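PDB 7C6D: chitosanase from Bacillus subtilis subsp. subtilis str. 168, which catalyses endohydrolysis of beta-(1->4) linkages between D-glucosamine residues in partly acetylated chitosan, as a secreted glycosyl hydrolase of family 46. Local coordinates for residues S207-D212 with V231-Y236. The protein carries 1 engineered substitution. Sequence-based numbering, arbitrary orientation.
With GCS (2-amino-2-deoxy-beta-D-glucopyranose), chain B; GCS (2-amino-2-deoxy-beta-D-glucopyranose), chain C.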
ATOM      1  N   SER A 207       5.109  -9.727  -6.954  1.00 13.99           N
ATOM      2  CA  SER A 207       4.234  -8.563  -7.011  1.00 12.64           C
ATOM      3  C   SER A 207       4.604  -7.591  -8.123  1.00 12.74           C
ATOM      4  O   SER A 207       3.918  -6.577  -8.282  1.00 12.99           O
ATOM      5  CB  SER A 207       4.254  -7.819  -5.665  1.00 12.30           C
ATOM      6  OG  SER A 207       5.447  -7.058  -5.502  1.00 12.67           O
ATOM      7  N   VAL A 208       5.659  -7.874  -8.898  1.00 13.14           N
ATOM      8  CA  VAL A 208       6.165  -6.908  -9.876  1.00 13.31           C
ATOM      9  C   VAL A 208       5.152  -6.591 -10.963  1.00 13.10           C
ATOM     10  O   VAL A 208       5.256  -5.545 -11.613  1.00 14.49           O
ATOM     11  CB  VAL A 208       7.523  -7.337 -10.488  1.00 14.45           C
ATOM     12  CG1 VAL A 208       8.607  -7.371  -9.420  1.00 16.47           C
ATOM     13  CG2 VAL A 208       7.407  -8.676 -11.219  1.00 14.88           C
ATOM     14  N   ALA A 209       4.169  -7.470 -11.187  1.00 12.13           N
ATOM     15  CA  ALA A 209       3.167  -7.195 -12.212  1.00 12.56           C
ATOM     16  C   ALA A 209       2.447  -5.876 -11.969  1.00 12.47           C
ATOM     17  O   ALA A 209       1.970  -5.254 -12.919  1.00 13.36           O
ATOM     18  CB  ALA A 209       2.157  -8.333 -12.299  1.00 15.17           C
ATOM     19  N   ARG A 210       2.359  -5.422 -10.715  1.00 11.48           N
ATOM     20  CA  ARG A 210       1.682  -4.155 -10.467  1.00 11.55           C
ATOM     21  C   ARG A 210       2.405  -3.001 -11.140  1.00 12.13           C
ATOM     22  O   ARG A 210       1.763  -2.039 -11.572  1.00 12.14           O
ATOM     23  CB  ARG A 210       1.513  -3.906  -8.962  1.00 10.70           C
ATOM     24  CG  ARG A 210       2.770  -3.530  -8.190  1.00 11.74           C
ATOM     25  CD  ARG A 210       2.641  -3.954  -6.721  1.00 11.84           C
ATOM     26  NE  ARG A 210       1.689  -3.147  -5.961  1.00 12.34           N
ATOM     27  CZ  ARG A 210       1.140  -3.547  -4.821  1.00 11.79           C
ATOM     28  NH1 ARG A 210       1.419  -4.756  -4.330  1.00 12.41           N
ATOM     29  NH2 ARG A 210       0.313  -2.744  -4.174  1.00 13.24           N
ATOM     30  N   VAL A 211       3.735  -3.076 -11.238  1.00 12.78           N
ATOM     31  CA  VAL A 211       4.484  -2.039 -11.943  1.00 12.83           C
ATOM     32  C   VAL A 211       4.060  -1.985 -13.399  1.00 13.25           C
ATOM     33  O   VAL A 211       3.881  -0.900 -13.965  1.00 13.45           O
ATOM     34  CB  VAL A 211       6.001  -2.250 -11.785  1.00 13.77           C
ATOM     35  CG1 VAL A 211       6.777  -1.256 -12.642  1.00 14.44           C
ATOM     36  CG2 VAL A 211       6.392  -2.122 -10.320  1.00 15.30           C
ATOM     37  N   ASP A 212       3.870  -3.151 -14.028  1.00 13.48           N
ATOM     38  CA  ASP A 212       3.484  -3.143 -15.433  1.00 14.42           C
ATOM     39  C   ASP A 212       2.051  -2.660 -15.625  1.00 12.65           C
ATOM     40  O   ASP A 212       1.752  -1.991 -16.622  1.00 13.09           O
ATOM     41  CB  ASP A 212       3.680  -4.512 -16.075  1.00 17.14           C
ATOM     42  CG  ASP A 212       3.617  -4.433 -17.582  1.00 21.08           C
ATOM     43  OD1 ASP A 212       4.467  -3.729 -18.170  1.00 22.14           O
ATOM     44  OD2 ASP A 212       2.705  -5.043 -18.173  1.00 24.40           O
ATOM     45  N   VAL A 231      -7.734  -3.042 -16.765  1.00 10.79           N
ATOM     46  CA  VAL A 231      -6.492  -3.690 -16.375  1.00 10.89           C
ATOM     47  C   VAL A 231      -6.419  -5.010 -17.121  1.00 11.14           C
ATOM     48  O   VAL A 231      -7.375  -5.790 -17.104  1.00 12.05           O
ATOM     49  CB  VAL A 231      -6.460  -3.912 -14.856  1.00 11.55           C
ATOM     50  CG1 VAL A 231      -5.256  -4.765 -14.471  1.00 12.60           C
ATOM     51  CG2 VAL A 231      -6.415  -2.567 -14.134  1.00 13.42           C
ATOM     52  N   ARG A 232      -5.294  -5.257 -17.793  1.00 13.42           N
ATOM     53  CA  ARG A 232      -5.097  -6.448 -18.619  1.00 14.17           C
ATOM     54  C   ARG A 232      -3.769  -7.060 -18.192  1.00 14.31           C
ATOM     55  O   ARG A 232      -2.723  -6.731 -18.754  1.00 16.40           O
ATOM     56  CB  ARG A 232      -5.097  -6.061 -20.103  1.00 15.66           C
ATOM     57  CG  ARG A 232      -6.341  -5.290 -20.505  1.00 15.47           C
ATOM     58  CD  ARG A 232      -6.346  -4.801 -21.952  1.00 14.14           C
ATOM     59  NE  ARG A 232      -7.629  -4.158 -22.214  1.00 12.59           N
ATOM     60  CZ  ARG A 232      -8.768  -4.821 -22.389  1.00 13.15           C
ATOM     61  NH1 ARG A 232      -8.784  -6.154 -22.401  1.00 13.00           N
ATOM     62  NH2 ARG A 232      -9.891  -4.153 -22.565  1.00 13.42           N
ATOM     63  N   SER A 233      -3.806  -7.952 -17.204  1.00 13.61           N
ATOM     64  CA  SER A 233      -2.596  -8.450 -16.567  1.00 13.27           C
ATOM     65  C   SER A 233      -2.529  -9.964 -16.660  1.00 15.38           C
ATOM     66  O   SER A 233      -3.470 -10.658 -16.261  1.00 16.21           O
ATOM     67  CB  SER A 233      -2.566  -8.022 -15.097  1.00 13.10           C
ATOM     68  OG  SER A 233      -1.486  -8.637 -14.415  1.00 14.45           O
ATOM     69  N   ASN A 234      -1.404 -10.480 -17.166  1.00 17.98           N
ATOM     70  CA  ASN A 234      -1.214 -11.925 -17.168  1.00 20.11           C
ATOM     71  C   ASN A 234      -1.194 -12.471 -15.751  1.00 20.13           C
ATOM     72  O   ASN A 234      -1.589 -13.618 -15.518  1.00 22.72           O
ATOM     73  CB  ASN A 234       0.084 -12.293 -17.883  1.00 22.93           C
ATOM     74  CG  ASN A 234      -0.020 -12.147 -19.376  1.00 26.51           C
ATOM     75  OD1 ASN A 234      -1.118 -12.142 -19.933  1.00 28.54           O
ATOM     76  ND2 ASN A 234       1.125 -12.036 -20.042  1.00 27.94           N
ATOM     77  N   GLU A 235      -0.750 -11.660 -14.792  1.00 17.83           N
ATOM     78  CA  GLU A 235      -0.643 -12.112 -13.414  1.00 15.90           C
ATOM     79  C   GLU A 235      -1.980 -12.036 -12.688  1.00 16.37           C
ATOM     80  O   GLU A 235      -2.432 -13.026 -12.106  1.00 18.23           O
ATOM     81  CB  GLU A 235       0.408 -11.272 -12.687  1.00 15.68           C
ATOM     82  CG  GLU A 235       0.665 -11.684 -11.246  1.00 16.15           C
ATOM     83  CD  GLU A 235       1.387 -13.015 -11.140  1.00 19.17           C
ATOM     84  OE1 GLU A 235       1.892 -13.511 -12.167  1.00 21.31           O
ATOM     85  OE2 GLU A 235       1.458 -13.565 -10.022  1.00 20.39           O
ATOM     86  N   TYR A 236      -2.622 -10.866 -12.707  1.00 14.51           N
ATOM     87  CA  TYR A 236      -3.817 -10.643 -11.901  1.00 14.21           C
ATOM     88  C   TYR A 236      -5.106 -10.983 -12.629  1.00 15.77           C
ATOM     89  O   TYR A 236      -6.111 -11.278 -11.973  1.00 16.94           O
ATOM     90  CB  TYR A 236      -3.902  -9.179 -11.453  1.00 13.68           C
ATOM     91  CG  TYR A 236      -2.693  -8.674 -10.698  1.00 12.74           C
ATOM     92  CD1 TYR A 236      -2.389  -9.156  -9.428  1.00 13.26           C
ATOM     93  CD2 TYR A 236      -1.872  -7.695 -11.242  1.00 12.68           C
ATOM     94  CE1 TYR A 236      -1.289  -8.695  -8.731  1.00 12.86           C
ATOM     95  CE2 TYR A 236      -0.767  -7.223 -10.554  1.00 12.31           C
ATOM     96  CZ  TYR A 236      -0.481  -7.725  -9.294  1.00 12.29           C
ATOM     97  OH  TYR A 236       0.620  -7.257  -8.612  1.00 13.36           O
TER
HETATM   98  C1  GCS B   1      -1.036 -12.823  -7.031  1.00 17.56           C
HETATM   99  C2  GCS B   1       0.204 -11.951  -6.940  1.00 14.84           C
HETATM  100  C3  GCS B   1       0.452 -11.555  -5.491  1.00 14.32           C
HETATM  101  C4  GCS B   1      -0.786 -10.992  -4.777  1.00 13.87           C
HETATM  102  C5  GCS B   1      -2.048 -11.787  -5.122  1.00 16.12           C
HETATM  103  C6  GCS B   1      -3.308 -11.008  -4.767  1.00 17.08           C
HETATM  104  N2  GCS B   1       1.368 -12.667  -7.436  1.00 15.63           N
HETATM  105  O1  GCS B   1      -1.302 -13.140  -8.395  1.00 20.94           O
HETATM  106  O3  GCS B   1       1.515 -10.596  -5.495  1.00 14.22           O
HETATM  107  O4  GCS B   1      -0.629 -11.131  -3.415  1.00 13.08           O
HETATM  108  O5  GCS B   1      -2.127 -12.056  -6.521  1.00 17.06           O
HETATM  109  O6  GCS B   1      -4.458 -11.822  -5.021  1.00 19.57           O
HETATM  110  C1  GCS C   2      -0.542  -9.905  -2.690  1.00 12.51           C
HETATM  111  C2  GCS C   2      -0.746 -10.160  -1.203  1.00 11.82           C
HETATM  112  C3  GCS C   2      -0.618  -8.828  -0.477  1.00 11.73           C
HETATM  113  C4  GCS C   2       0.780  -8.245  -0.709  1.00 12.17           C
HETATM  114  C5  GCS C   2       0.983  -8.123  -2.222  1.00 12.18           C
HETATM  115  C6  GCS C   2       2.368  -7.603  -2.602  1.00 13.49           C
HETATM  116  N2  GCS C   2      -2.048 -10.758  -0.938  1.00 12.53           N
HETATM  117  O3  GCS C   2      -0.887  -9.018   0.910  1.00 11.70           O
HETATM  118  O4  GCS C   2       0.970  -7.010  -0.128  1.00 12.77           O
HETATM  119  O5  GCS C   2       0.771  -9.382  -2.862  1.00 12.25           O
HETATM  120  O6  GCS C   2       3.400  -8.514  -2.207  1.00 13.60           O
HETATM  121  O   HOH W   1       0.645  -7.195 -15.147  1.00 21.78           O
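Glu235 and Tyr236 both press on the methyl of Ala209. Glu235 CB lies 3.4 Å from Ala209 CB, a tight apolar contact, and CG, anti to the backbone N (chi1 -177°), stays beside that methyl while sitting over one face of the Tyr236 ring. A bend at chi2 turns the carboxylate to the glycan, where OE2 accepts two hydrogen bonds from the chain B glucosamine: from N2 at 2.7 Å and from O1 at 3.2 Å. A carboxylate so close to the amine would probably favour a protonated sugar nitrogen. Tyr236 meets Ala209 CB obliquely through CE2 at 3.6 Å, and Arg210 N lies at its ring edge, in plane. The turn that carries both residues contains an ST motif: Ser233 OG accepts from Tyr236 N at 3.0 Å, nearly straight at 177°. A water bridges Ser233 OG (2.7 Å) to the backbone carbonyl O of Ala209 (3.2 Å), donating to the latter. Arg210, salt-bridged to Asp142, brings NH1 to 3.5 Å from C6 of the chain C glucosamine. The contact sets helix 209-219 against the turn between antiparallel strands 229-233 and 237-241, with helix 5-20 packing on Tyr236 through Ile17 and Phe18, beside the glycan-binding pocket.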